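Local coordinates for protein mannan endo-1,4-beta-mannosidase (Cryptopygus antarcticus, PDB 4OOZ) that hydrolyses internal beta-1,4-mannosidic linkages in mannans, galactomannans and glucomannans, releasing short manno-oligosaccharides, mainly of two to four sugars, at residues 176-181 / 236-241; 81-86 / 128-133; 279-284 / 308-313. All coordinates share one frame; numbering follows the deposited sequence.

Contact 1: residues 176-181 / 236-241; sequences WEVLNE and ALVTVG. With BMA (beta-D-mannopyranose), chain G.
Val-178 and Val-238 meet at an oblique angle, CG2 of Val-178 lying 3.6 Å from CG1 of Val-238, on the side of the sheet covered by helix 215-232. Near one end of the pair, the indole of Trp-176 reaches Ala-236, with CD1 3.9 Å from the Ala-236 CB. Glu-177 and Thr-239 lie next to each other on the other side, within the barrel; CB of Glu-177 comes to 3.8 Å from the Thr-239 CG2. CG of Glu-177 is anti to the backbone N (chi1 -177°) and the chain stays extended, which carries OE1 along the strand to within 2.9 Å of Gly-241 N. Backbone hydrogen bonds join the two parallel strands, and Glu-181 N continues the pairing by donating to Gly-241 O just past the strand end. Glu-181 then turns its carboxylate to the mannose of chain G, whose O3 donates to OE1 over 2.8 Å; the mannose O2 also sits close to OE2, but its placement is doubtful. The chemistry is thus divided: apolar groups face the helix, while inside the barrel the Glu-177 carboxylate is salt-bridged to Arg-81 and Glu-181 alone of the two meets the sugar, consistent with a role as proton donor/acceptor.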
loop_
_atom_site.group_PDB
_atom_site.type_symbol
_atom_site.label_atom_id
_atom_site.label_comp_id
_atom_site.label_asym_id
_atom_site.label_seq_id
_atom_site.Cartn_x
_atom_site.Cartn_y
_atom_site.Cartn_z
ATOM N N TRP A 176 -0.137 -2.455 6.609
ATOM C CA TRP A 176 -0.207 -3.590 5.704
ATOM C C TRP A 176 -1.125 -3.248 4.542
ATOM O O TRP A 176 -2.292 -2.933 4.752
ATOM C CB TRP A 176 -0.754 -4.833 6.409
ATOM C CG TRP A 176 -0.066 -5.217 7.675
ATOM C CD1 TRP A 176 -0.215 -4.637 8.900
ATOM C CD2 TRP A 176 0.854 -6.297 7.850
ATOM N NE1 TRP A 176 0.571 -5.279 9.824
ATOM C CE2 TRP A 176 1.237 -6.304 9.205
ATOM C CE3 TRP A 176 1.400 -7.254 6.989
ATOM C CZ2 TRP A 176 2.137 -7.232 9.721
ATOM C CZ3 TRP A 176 2.295 -8.174 7.503
ATOM C CH2 TRP A 176 2.656 -8.155 8.857
ATOM N N GLU A 177 -0.620 -3.317 3.319
ATOM C CA GLU A 177 -1.498 -3.174 2.168
ATOM C C GLU A 177 -1.909 -4.549 1.648
ATOM O O GLU A 177 -1.078 -5.319 1.167
ATOM C CB GLU A 177 -0.829 -2.370 1.060
ATOM C CG GLU A 177 -1.729 -2.130 -0.132
ATOM C CD GLU A 177 -1.111 -1.177 -1.123
ATOM O OE1 GLU A 177 -1.612 -1.083 -2.260
ATOM O OE2 GLU A 177 -0.107 -0.528 -0.769
ATOM N N VAL A 178 -3.198 -4.844 1.759
ATOM C CA VAL A 178 -3.752 -6.118 1.331
ATOM C C VAL A 178 -3.590 -6.345 -0.167
ATOM O O VAL A 178 -3.051 -7.363 -0.594
ATOM C CB VAL A 178 -5.242 -6.218 1.693
ATOM C CG1 VAL A 178 -5.887 -7.404 0.995
ATOM C CG2 VAL A 178 -5.408 -6.319 3.194
ATOM N N LEU A 179 -4.054 -5.392 -0.967
ATOM C CA LEU A 179 -4.043 -5.571 -2.411
ATOM C C LEU A 179 -3.604 -4.312 -3.151
ATOM O O LEU A 179 -4.054 -3.216 -2.847
ATOM C CB LEU A 179 -5.429 -6.006 -2.889
ATOM C CG LEU A 179 -5.542 -6.523 -4.321
ATOM C CD1 LEU A 179 -4.432 -7.515 -4.610
ATOM C CD2 LEU A 179 -6.898 -7.165 -4.529
ATOM N N ASN A 180 -2.713 -4.483 -4.121
ATOM C CA ASN A 180 -2.257 -3.383 -4.959
ATOM C C ASN A 180 -3.040 -3.302 -6.258
ATOM O O ASN A 180 -2.982 -4.211 -7.077
ATOM C CB ASN A 180 -0.769 -3.530 -5.267
ATOM C CG ASN A 180 -0.353 -2.759 -6.503
ATOM O OD1 ASN A 180 -0.069 -1.568 -6.436
ATOM N ND2 ASN A 180 -0.316 -3.441 -7.642
ATOM N N GLU A 181 -3.767 -2.206 -6.438
ATOM C CA GLU A 181 -4.552 -1.966 -7.646
ATOM C C GLU A 181 -5.505 -3.100 -8.005
ATOM O O GLU A 181 -5.372 -3.706 -9.062
ATOM C CB GLU A 181 -3.618 -1.695 -8.820
ATOM C CG GLU A 181 -2.599 -0.625 -8.518
ATOM C CD GLU A 181 -2.197 0.143 -9.747
ATOM O OE1 GLU A 181 -2.544 -0.295 -10.860
ATOM O OE2 GLU A 181 -1.514 1.179 -9.605
ATOM N N ALA A 236 -2.852 -2.245 13.981
ATOM C CA ALA A 236 -2.349 -2.277 12.607
ATOM C C ALA A 236 -3.173 -1.443 11.632
ATOM O O ALA A 236 -4.401 -1.404 11.707
ATOM C CB ALA A 236 -2.273 -3.716 12.117
ATOM N N LEU A 237 -2.478 -0.768 10.725
ATOM C CA LEU A 237 -3.128 0.042 9.705
ATOM C C LEU A 237 -3.189 -0.729 8.398
ATOM O O LEU A 237 -2.167 -1.083 7.835
ATOM C CB LEU A 237 -2.386 1.367 9.511
ATOM C CG LEU A 237 -2.230 2.241 10.757
ATOM C CD1 LEU A 237 -1.575 3.565 10.410
ATOM C CD2 LEU A 237 -3.572 2.461 11.426
ATOM N N VAL A 238 -4.392 -1.003 7.916
ATOM C CA VAL A 238 -4.535 -1.759 6.683
ATOM C C VAL A 238 -5.000 -0.817 5.580
ATOM O O VAL A 238 -5.725 0.133 5.843
ATOM C CB VAL A 238 -5.511 -2.944 6.865
ATOM C CG1 VAL A 238 -5.751 -3.663 5.554
ATOM C CG2 VAL A 238 -4.965 -3.912 7.904
ATOM N N THR A 239 -4.557 -1.061 4.351
ATOM C CA THR A 239 -4.897 -0.183 3.241
ATOM C C THR A 239 -4.994 -0.912 1.905
ATOM O O THR A 239 -4.621 -2.079 1.784
ATOM C CB THR A 239 -3.869 0.947 3.106
ATOM O OG1 THR A 239 -4.053 1.618 1.853
ATOM C CG2 THR A 239 -2.461 0.388 3.167
ATOM N N VAL A 240 -5.513 -0.205 0.908
ATOM C CA VAL A 240 -5.566 -0.683 -0.466
ATOM C C VAL A 240 -5.084 0.435 -1.379
ATOM O O VAL A 240 -5.475 1.587 -1.208
ATOM C CB VAL A 240 -6.987 -1.115 -0.870
ATOM C CG1 VAL A 240 -7.057 -1.392 -2.359
ATOM C CG2 VAL A 240 -7.424 -2.331 -0.074
ATOM N N GLY A 241 -4.225 0.105 -2.335
ATOM C CA GLY A 241 -3.689 1.106 -3.240
ATOM C C GLY A 241 -4.265 0.987 -4.632
ATOM O O GLY A 241 -3.920 0.075 -5.371
HETATM C C1 BMA G . 2.190 -1.016 -10.406
HETATM C C2 BMA G . 0.795 -0.717 -10.865
HETATM C C3 BMA G . 0.738 -0.845 -12.369
HETATM C C4 BMA G . 1.795 0.045 -13.036
HETATM C C5 BMA G . 3.185 -0.130 -12.394
HETATM C C6 BMA G . 4.133 0.967 -12.823
HETATM O O1 BMA G . 2.185 -0.816 -9.022
HETATM O O2 BMA G . 0.501 0.644 -10.586
HETATM O O3 BMA G . -0.552 -0.502 -12.869
HETATM O O4 BMA G . 1.885 -0.275 -14.419
HETATM O O5 BMA G . 3.085 -0.084 -10.957
HETATM O O6 BMA G . 3.588 1.632 -13.957
#

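Contact 2: residues 81-86 / 128-133; sequences RVWVHV and ILVLFN. With BMA (beta-D-mannopyranose), chain G.
Val-130 O accepts from Val-84 N over 2.7 Å, the shortest backbone bond here, and is also approached by Trp-83 CA in a weaker C-H...O contact at 3.4 Å. The Val-130 side chain touches two flat groups, which also meet each other: Trp-83 NE1 and Val-130 CG2 lie over the same face of the Arg-81 guanidinium. Val-130 CG1 makes a CH-pi contact over the five-membered ring of Trp-83, 4.2 Å from the centroid and only 18° off the normal, while CG2 is 3.4 Å from Arg-81 NE. Trp-83 has CG beside its backbone N (chi1 -65°), which lays the indole alongside Val-130. The far end of the indole meets Asn-133 obliquely, CZ3 being 3.5 Å from CG, and turns an edge to the mannose of chain G, CZ2 lying 3.2 Å from O1. Were Trp-83 an alanine, Val-130 CG1 and the Asn-133 amide would probably lose the ring they pack on, and the sugar one of the aromatic groups beside it. Arg-81 NH2 is held by Glu-177 and NH1 by Glu-312; Asn-133 OD1 accepts from Asn-180. Between Trp-83 and Val-86 the register slips by one residue, a beta bulge, and here His-85 crosses Phe-132 with ring centroids 4.9 Å apart and planes at 52°. In the fold, strand 79-86, helix 109-122 and strand 126-133 form a beta-alpha-beta unit of the barrel. Val-84 and His-85 pack on helix 109-122, Leu-131 on helix 149-167, and strands 35-45 and 173-180 extend the sheet beyond the pair.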
loop_
_atom_site.group_PDB
_atom_site.type_symbol
_atom_site.label_atom_id
_atom_site.label_comp_id
_atom_site.label_asym_id
_atom_site.label_seq_id
_atom_site.Cartn_x
_atom_site.Cartn_y
_atom_site.Cartn_z
ATOM N N ARG A 81 7.621 1.792 0.370
ATOM C CA ARG A 81 6.568 0.828 0.077
ATOM C C ARG A 81 7.155 -0.405 -0.605
ATOM O O ARG A 81 7.685 -0.317 -1.711
ATOM C CB ARG A 81 5.488 1.464 -0.800
ATOM C CG ARG A 81 4.270 0.584 -1.045
ATOM C CD ARG A 81 3.140 1.404 -1.640
ATOM N NE ARG A 81 1.977 0.601 -2.004
ATOM C CZ ARG A 81 1.654 0.278 -3.252
ATOM N NH1 ARG A 81 2.414 0.680 -4.260
ATOM N NH2 ARG A 81 0.573 -0.447 -3.494
ATOM N N VAL A 82 7.060 -1.551 0.063
ATOM C CA VAL A 82 7.673 -2.779 -0.433
ATOM C C VAL A 82 6.664 -3.917 -0.601
ATOM O O VAL A 82 5.865 -4.197 0.294
ATOM C CB VAL A 82 8.803 -3.241 0.504
ATOM C CG1 VAL A 82 9.995 -2.320 0.377
ATOM C CG2 VAL A 82 8.326 -3.260 1.938
ATOM N N TRP A 83 6.704 -4.568 -1.759
ATOM C CA TRP A 83 5.803 -5.685 -2.046
ATOM C C TRP A 83 6.351 -6.996 -1.475
ATOM O O TRP A 83 7.562 -7.167 -1.341
ATOM C CB TRP A 83 5.569 -5.820 -3.554
ATOM C CG TRP A 83 4.836 -4.657 -4.164
ATOM C CD1 TRP A 83 4.614 -3.437 -3.595
ATOM C CD2 TRP A 83 4.223 -4.608 -5.460
ATOM N NE1 TRP A 83 3.906 -2.633 -4.452
ATOM C CE2 TRP A 83 3.653 -3.327 -5.604
ATOM C CE3 TRP A 83 4.102 -5.522 -6.510
ATOM C CZ2 TRP A 83 2.975 -2.938 -6.756
ATOM C CZ3 TRP A 83 3.428 -5.134 -7.652
ATOM C CH2 TRP A 83 2.874 -3.853 -7.767
ATOM N N VAL A 84 5.453 -7.918 -1.138
ATOM C CA VAL A 84 5.850 -9.164 -0.489
ATOM C C VAL A 84 5.444 -10.405 -1.296
ATOM O O VAL A 84 6.253 -10.952 -2.044
ATOM C CB VAL A 84 5.255 -9.262 0.929
ATOM C CG1 VAL A 84 5.763 -10.507 1.640
ATOM C CG2 VAL A 84 5.606 -8.025 1.729
ATOM N N HIS A 85 4.197 -10.843 -1.142
ATOM C CA HIS A 85 3.721 -12.046 -1.818
ATOM C C HIS A 85 3.715 -11.879 -3.332
ATOM O O HIS A 85 4.123 -12.777 -4.066
ATOM C CB HIS A 85 2.316 -12.426 -1.342
ATOM C CG HIS A 85 2.230 -12.695 0.130
ATOM N ND1 HIS A 85 3.330 -12.975 0.899
ATOM C CD2 HIS A 85 1.157 -12.744 0.958
ATOM C CE1 HIS A 85 2.948 -13.178 2.152
ATOM N NE2 HIS A 85 1.641 -13.045 2.212
ATOM N N VAL A 86 3.245 -10.722 -3.780
ATOM C CA VAL A 86 3.163 -10.388 -5.198
ATOM C C VAL A 86 2.332 -11.415 -5.970
ATOM O O VAL A 86 1.104 -11.377 -5.927
ATOM C CB VAL A 86 4.563 -10.266 -5.832
ATOM C CG1 VAL A 86 4.465 -9.616 -7.191
ATOM C CG2 VAL A 86 5.477 -9.452 -4.934
ATOM N N ILE A 128 5.666 0.089 4.259
ATOM C CA ILE A 128 4.319 -0.356 3.934
ATOM C C ILE A 128 4.383 -1.680 3.172
ATOM O O ILE A 128 4.674 -1.710 1.976
ATOM C CB ILE A 128 3.562 0.692 3.103
ATOM C CG1 ILE A 128 3.462 2.008 3.884
ATOM C CG2 ILE A 128 2.178 0.173 2.731
ATOM C CD1 ILE A 128 2.615 3.067 3.217
ATOM N N LEU A 129 4.117 -2.774 3.878
ATOM C CA LEU A 129 4.205 -4.107 3.291
ATOM C C LEU A 129 2.988 -4.443 2.436
ATOM O O LEU A 129 1.903 -4.692 2.959
ATOM C CB LEU A 129 4.365 -5.158 4.388
ATOM C CG LEU A 129 5.439 -4.898 5.444
ATOM C CD1 LEU A 129 5.500 -6.046 6.435
ATOM C CD2 LEU A 129 6.789 -4.679 4.796
ATOM N N VAL A 130 3.176 -4.459 1.121
ATOM C CA VAL A 130 2.105 -4.827 0.203
ATOM C C VAL A 130 2.094 -6.334 -0.001
ATOM O O VAL A 130 3.042 -6.900 -0.547
ATOM C CB VAL A 130 2.257 -4.130 -1.160
ATOM C CG1 VAL A 130 1.024 -4.369 -2.017
ATOM C CG2 VAL A 130 2.500 -2.644 -0.972
ATOM N N LEU A 131 1.021 -6.982 0.438
ATOM C CA LEU A 131 0.915 -8.433 0.350
ATOM C C LEU A 131 0.843 -8.895 -1.101
ATOM O O LEU A 131 1.857 -9.255 -1.695
ATOM C CB LEU A 131 -0.308 -8.926 1.125
ATOM C CG LEU A 131 -0.342 -8.535 2.603
ATOM C CD1 LEU A 131 -1.591 -9.071 3.284
ATOM C CD2 LEU A 131 0.913 -9.007 3.317
ATOM N N PHE A 132 -0.355 -8.876 -1.670
ATOM C CA PHE A 132 -0.561 -9.375 -3.024
ATOM C C PHE A 132 -0.626 -8.268 -4.066
ATOM O O PHE A 132 -1.053 -7.151 -3.781
ATOM C CB PHE A 132 -1.845 -10.201 -3.094
ATOM C CG PHE A 132 -1.890 -11.337 -2.115
ATOM C CD1 PHE A 132 -1.082 -12.449 -2.289
ATOM C CD2 PHE A 132 -2.744 -11.299 -1.029
ATOM C CE1 PHE A 132 -1.120 -13.496 -1.391
ATOM C CE2 PHE A 132 -2.788 -12.342 -0.130
ATOM C CZ PHE A 132 -1.975 -13.442 -0.310
ATOM N N ASN A 133 -0.201 -8.595 -5.280
ATOM C CA ASN A 133 -0.387 -7.707 -6.415
ATOM C C ASN A 133 -1.791 -7.899 -6.977
ATOM O O ASN A 133 -2.386 -8.961 -6.809
ATOM C CB ASN A 133 0.672 -7.970 -7.485
ATOM C CG ASN A 133 0.632 -6.955 -8.609
ATOM O OD1 ASN A 133 0.016 -5.897 -8.484
ATOM N ND2 ASN A 133 1.295 -7.270 -9.712
HETATM C C1 BMA G . 2.190 -1.016 -10.406
HETATM C C2 BMA G . 0.795 -0.717 -10.865
HETATM C C3 BMA G . 0.738 -0.845 -12.369
HETATM C C4 BMA G . 1.795 0.045 -13.036
HETATM C C5 BMA G . 3.185 -0.130 -12.394
HETATM C C6 BMA G . 4.133 0.967 -12.823
HETATM O O1 BMA G . 2.185 -0.816 -9.022
HETATM O O2 BMA G . 0.501 0.644 -10.586
HETATM O O3 BMA G . -0.552 -0.502 -12.869
HETATM O O4 BMA G . 1.885 -0.275 -14.419
HETATM O O5 BMA G . 3.085 -0.084 -10.957
HETATM O O6 BMA G . 3.588 1.632 -13.957
#

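Contact 3: residues 279-284 / 308-313; sequences MHTYSH and LLIGEF. With BMA (beta-D-mannopyranose), chain G; BMA (beta-D-mannopyranose), chain C.
Tyr-282 OH donates to Glu-312 OE1 over 2.8 Å, meeting the anti side of the carboxylate 27° out of its plane, with the oxygen lying at the edge of the tyrosine ring. His-280 stacks on the same side chain: its ring and the carboxylate are 22° from parallel, and CG of Glu-312 stands 3.7 Å from the imidazole centroid, almost on the normal, in a CH-pi contact. Glu-312 reaches both because CG is beside the backbone N (chi1 -60°) and the rest of the chain is extended. The other oxygen, OE2, takes a weak hydrogen bond from O1 of the chain G mannose and a salt bridge from Arg-81. In the next shell, His-280 is held by Glu-181 at ND1 and by Gln-278 at NE2. The backbones are tied by Thr-281 N to Glu-312 O, at 3.2 Å, and by Met-279 N to Leu-309 O, at 3.0 Å. Further out, His-284 ND1 shares a 2.6 Å hydrogen bond with O6 of the chain C mannose. A glutamate at the end of the seventh strand of a (beta/alpha)8 barrel, touched by a tyrosine, is the nucleophile site of glycoside hydrolase family 5, the role probably played by Glu-312.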
loop_
_atom_site.group_PDB
_atom_site.type_symbol
_atom_site.label_atom_id
_atom_site.label_comp_id
_atom_site.label_asym_id
_atom_site.label_seq_id
_atom_site.Cartn_x
_atom_site.Cartn_y
_atom_site.Cartn_z
ATOM N N MET A 279 -4.481 6.481 -3.222
ATOM C CA MET A 279 -4.668 6.639 -4.659
ATOM C C MET A 279 -3.336 6.644 -5.407
ATOM O O MET A 279 -2.376 7.287 -4.980
ATOM C CB MET A 279 -5.436 7.930 -4.957
ATOM C CG MET A 279 -6.841 7.983 -4.368
ATOM S SD MET A 279 -7.653 9.574 -4.636
ATOM C CE MET A 279 -9.232 9.301 -3.836
ATOM N N HIS A 280 -3.286 5.916 -6.519
ATOM C CA HIS A 280 -2.152 5.976 -7.435
ATOM C C HIS A 280 -2.535 6.875 -8.595
ATOM O O HIS A 280 -3.695 6.899 -8.995
ATOM C CB HIS A 280 -1.768 4.587 -7.958
ATOM C CG HIS A 280 -1.557 3.565 -6.887
ATOM N ND1 HIS A 280 -1.337 2.230 -7.165
ATOM C CD2 HIS A 280 -1.523 3.673 -5.538
ATOM C CE1 HIS A 280 -1.187 1.567 -6.039
ATOM N NE2 HIS A 280 -1.294 2.418 -5.032
ATOM N N THR A 281 -1.577 7.608 -9.150
ATOM C CA THR A 281 -1.901 8.486 -10.268
ATOM C C THR A 281 -0.748 8.641 -11.256
ATOM O O THR A 281 0.413 8.794 -10.873
ATOM C CB THR A 281 -2.354 9.889 -9.767
ATOM O OG1 THR A 281 -2.782 10.688 -10.878
ATOM C CG2 THR A 281 -1.237 10.603 -9.017
ATOM N N TYR A 282 -1.090 8.577 -12.537
ATOM C CA TYR A 282 -0.134 8.742 -13.622
ATOM C C TYR A 282 -0.809 9.512 -14.744
ATOM O O TYR A 282 -2.030 9.474 -14.878
ATOM C CB TYR A 282 0.374 7.384 -14.131
ATOM C CG TYR A 282 1.070 6.548 -13.081
ATOM C CD1 TYR A 282 2.440 6.650 -12.881
ATOM C CD2 TYR A 282 0.357 5.658 -12.291
ATOM C CE1 TYR A 282 3.077 5.894 -11.921
ATOM C CE2 TYR A 282 0.985 4.899 -11.328
ATOM C CZ TYR A 282 2.344 5.020 -11.148
ATOM O OH TYR A 282 2.975 4.262 -10.190
ATOM N N SER A 283 -0.022 10.208 -15.553
ATOM C CA SER A 283 -0.585 10.964 -16.662
ATOM C C SER A 283 -0.621 10.127 -17.933
ATOM O O SER A 283 0.411 9.653 -18.405
ATOM C CB SER A 283 0.208 12.246 -16.904
ATOM O OG SER A 283 1.428 11.963 -17.564
ATOM N N HIS A 284 -1.815 9.952 -18.482
ATOM C CA HIS A 284 -1.986 9.212 -19.723
ATOM C C HIS A 284 -1.948 10.198 -20.884
ATOM O O HIS A 284 -2.883 10.981 -21.051
ATOM C CB HIS A 284 -3.301 8.426 -19.710
ATOM C CG HIS A 284 -3.578 7.728 -18.412
ATOM N ND1 HIS A 284 -4.837 7.294 -18.059
ATOM C CD2 HIS A 284 -2.761 7.386 -17.388
ATOM C CE1 HIS A 284 -4.784 6.720 -16.869
ATOM N NE2 HIS A 284 -3.537 6.761 -16.441
ATOM N N LEU A 308 -5.460 9.914 3.684
ATOM C CA LEU A 308 -5.403 9.593 2.265
ATOM C C LEU A 308 -3.998 9.804 1.724
ATOM O O LEU A 308 -3.504 10.930 1.677
ATOM C CB LEU A 308 -6.403 10.440 1.479
ATOM C CG LEU A 308 -6.251 10.453 -0.042
ATOM C CD1 LEU A 308 -6.461 9.067 -0.625
ATOM C CD2 LEU A 308 -7.220 11.447 -0.659
ATOM N N LEU A 309 -3.365 8.710 1.313
ATOM C CA LEU A 309 -2.001 8.742 0.807
ATOM C C LEU A 309 -1.963 8.642 -0.712
ATOM O O LEU A 309 -2.740 7.905 -1.312
ATOM C CB LEU A 309 -1.187 7.605 1.431
ATOM C CG LEU A 309 -0.021 7.015 0.634
ATOM C CD1 LEU A 309 1.214 7.892 0.718
ATOM C CD2 LEU A 309 0.290 5.607 1.112
ATOM N N ILE A 310 -1.072 9.403 -1.338
ATOM C CA ILE A 310 -0.796 9.206 -2.752
ATOM C C ILE A 310 0.378 8.249 -2.889
ATOM O O ILE A 310 1.514 8.665 -3.116
ATOM C CB ILE A 310 -0.476 10.524 -3.493
ATOM C CG1 ILE A 310 -1.577 11.559 -3.256
ATOM C CG2 ILE A 310 -0.307 10.270 -4.989
ATOM C CD1 ILE A 310 -1.402 12.832 -4.064
ATOM N N GLY A 311 0.106 6.964 -2.709
ATOM C CA GLY A 311 1.089 5.952 -3.029
ATOM C C GLY A 311 1.199 5.952 -4.535
ATOM O O GLY A 311 0.187 6.082 -5.223
ATOM N N GLU A 312 2.422 5.851 -5.042
ATOM C CA GLU A 312 2.685 5.782 -6.479
ATOM C C GLU A 312 2.362 7.055 -7.260
ATOM O O GLU A 312 1.202 7.402 -7.478
ATOM C CB GLU A 312 1.925 4.611 -7.104
ATOM C CG GLU A 312 2.298 3.272 -6.519
ATOM C CD GLU A 312 1.880 2.122 -7.405
ATOM O OE1 GLU A 312 1.657 2.356 -8.613
ATOM O OE2 GLU A 312 1.792 0.984 -6.897
ATOM N N PHE A 313 3.421 7.737 -7.680
ATOM C CA PHE A 313 3.350 8.758 -8.713
ATOM C C PHE A 313 4.741 8.858 -9.316
ATOM O O PHE A 313 5.719 8.485 -8.677
ATOM C CB PHE A 313 2.880 10.107 -8.157
ATOM C CG PHE A 313 3.887 10.794 -7.276
ATOM C CD1 PHE A 313 4.780 11.711 -7.804
ATOM C CD2 PHE A 313 3.925 10.539 -5.918
ATOM C CE1 PHE A 313 5.700 12.345 -6.996
ATOM C CE2 PHE A 313 4.842 11.173 -5.106
ATOM C CZ PHE A 313 5.727 12.078 -5.644
HETATM C C1 BMA G . 2.190 -1.016 -10.406
HETATM C C2 BMA G . 0.795 -0.717 -10.865
HETATM C C3 BMA G . 0.738 -0.845 -12.369
HETATM C C4 BMA G . 1.795 0.045 -13.036
HETATM C C5 BMA G . 3.185 -0.130 -12.394
HETATM C C6 BMA G . 4.133 0.967 -12.823
HETATM O O1 BMA G . 2.185 -0.816 -9.022
HETATM O O2 BMA G . 0.501 0.644 -10.586
HETATM O O3 BMA G . -0.552 -0.502 -12.869
HETATM O O4 BMA G . 1.885 -0.275 -14.419
HETATM O O5 BMA G . 3.085 -0.084 -10.957
HETATM O O6 BMA G . 3.588 1.632 -13.957
HETATM C C1 BMA C . -10.043 5.645 -22.615
HETATM C C2 BMA C . -9.709 4.169 -22.820
HETATM C C3 BMA C . -8.978 3.651 -21.587
HETATM C C4 BMA C . -7.820 4.575 -21.137
HETATM C C5 BMA C . -8.226 6.076 -21.170
HETATM C C6 BMA C . -7.044 7.014 -21.001
HETATM O O2 BMA C . -8.821 3.999 -23.914
HETATM O O3 BMA C . -8.488 2.329 -21.791
HETATM O O4 BMA C . -7.500 4.245 -19.805
HETATM O O5 BMA C . -8.876 6.393 -22.415
HETATM O O6 BMA C . -6.892 7.291 -19.615
#

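Overall arrangement
All three contacts reach one curled sheet, contact 3 through strand 308-313, and converge on the chain G mannose. Contacts 1 and 2, centres about 8 Å apart, lie on neighbouring strands, 173-180 and 126-133: Glu-177 OE1 pairs with Arg-81 NH2 at 2.6 Å, and Asn-180 ND2 probably bonds to Asn-133 OD1. Contact 3 lies farther round, its centre about 14 Å from contact 1's and 16 Å from contact 2's, yet its side chains reach both. Arg-81 NH1 bridges to Glu-312 OE2 at 2.7 Å, and Glu-181 OE2 probably accepts from His-280 ND1 at the same distance. Contact 2 thus supplies the arginine tying Glu-177 to Glu-312, and contacts 1 and 3 one probable catalytic glutamate each.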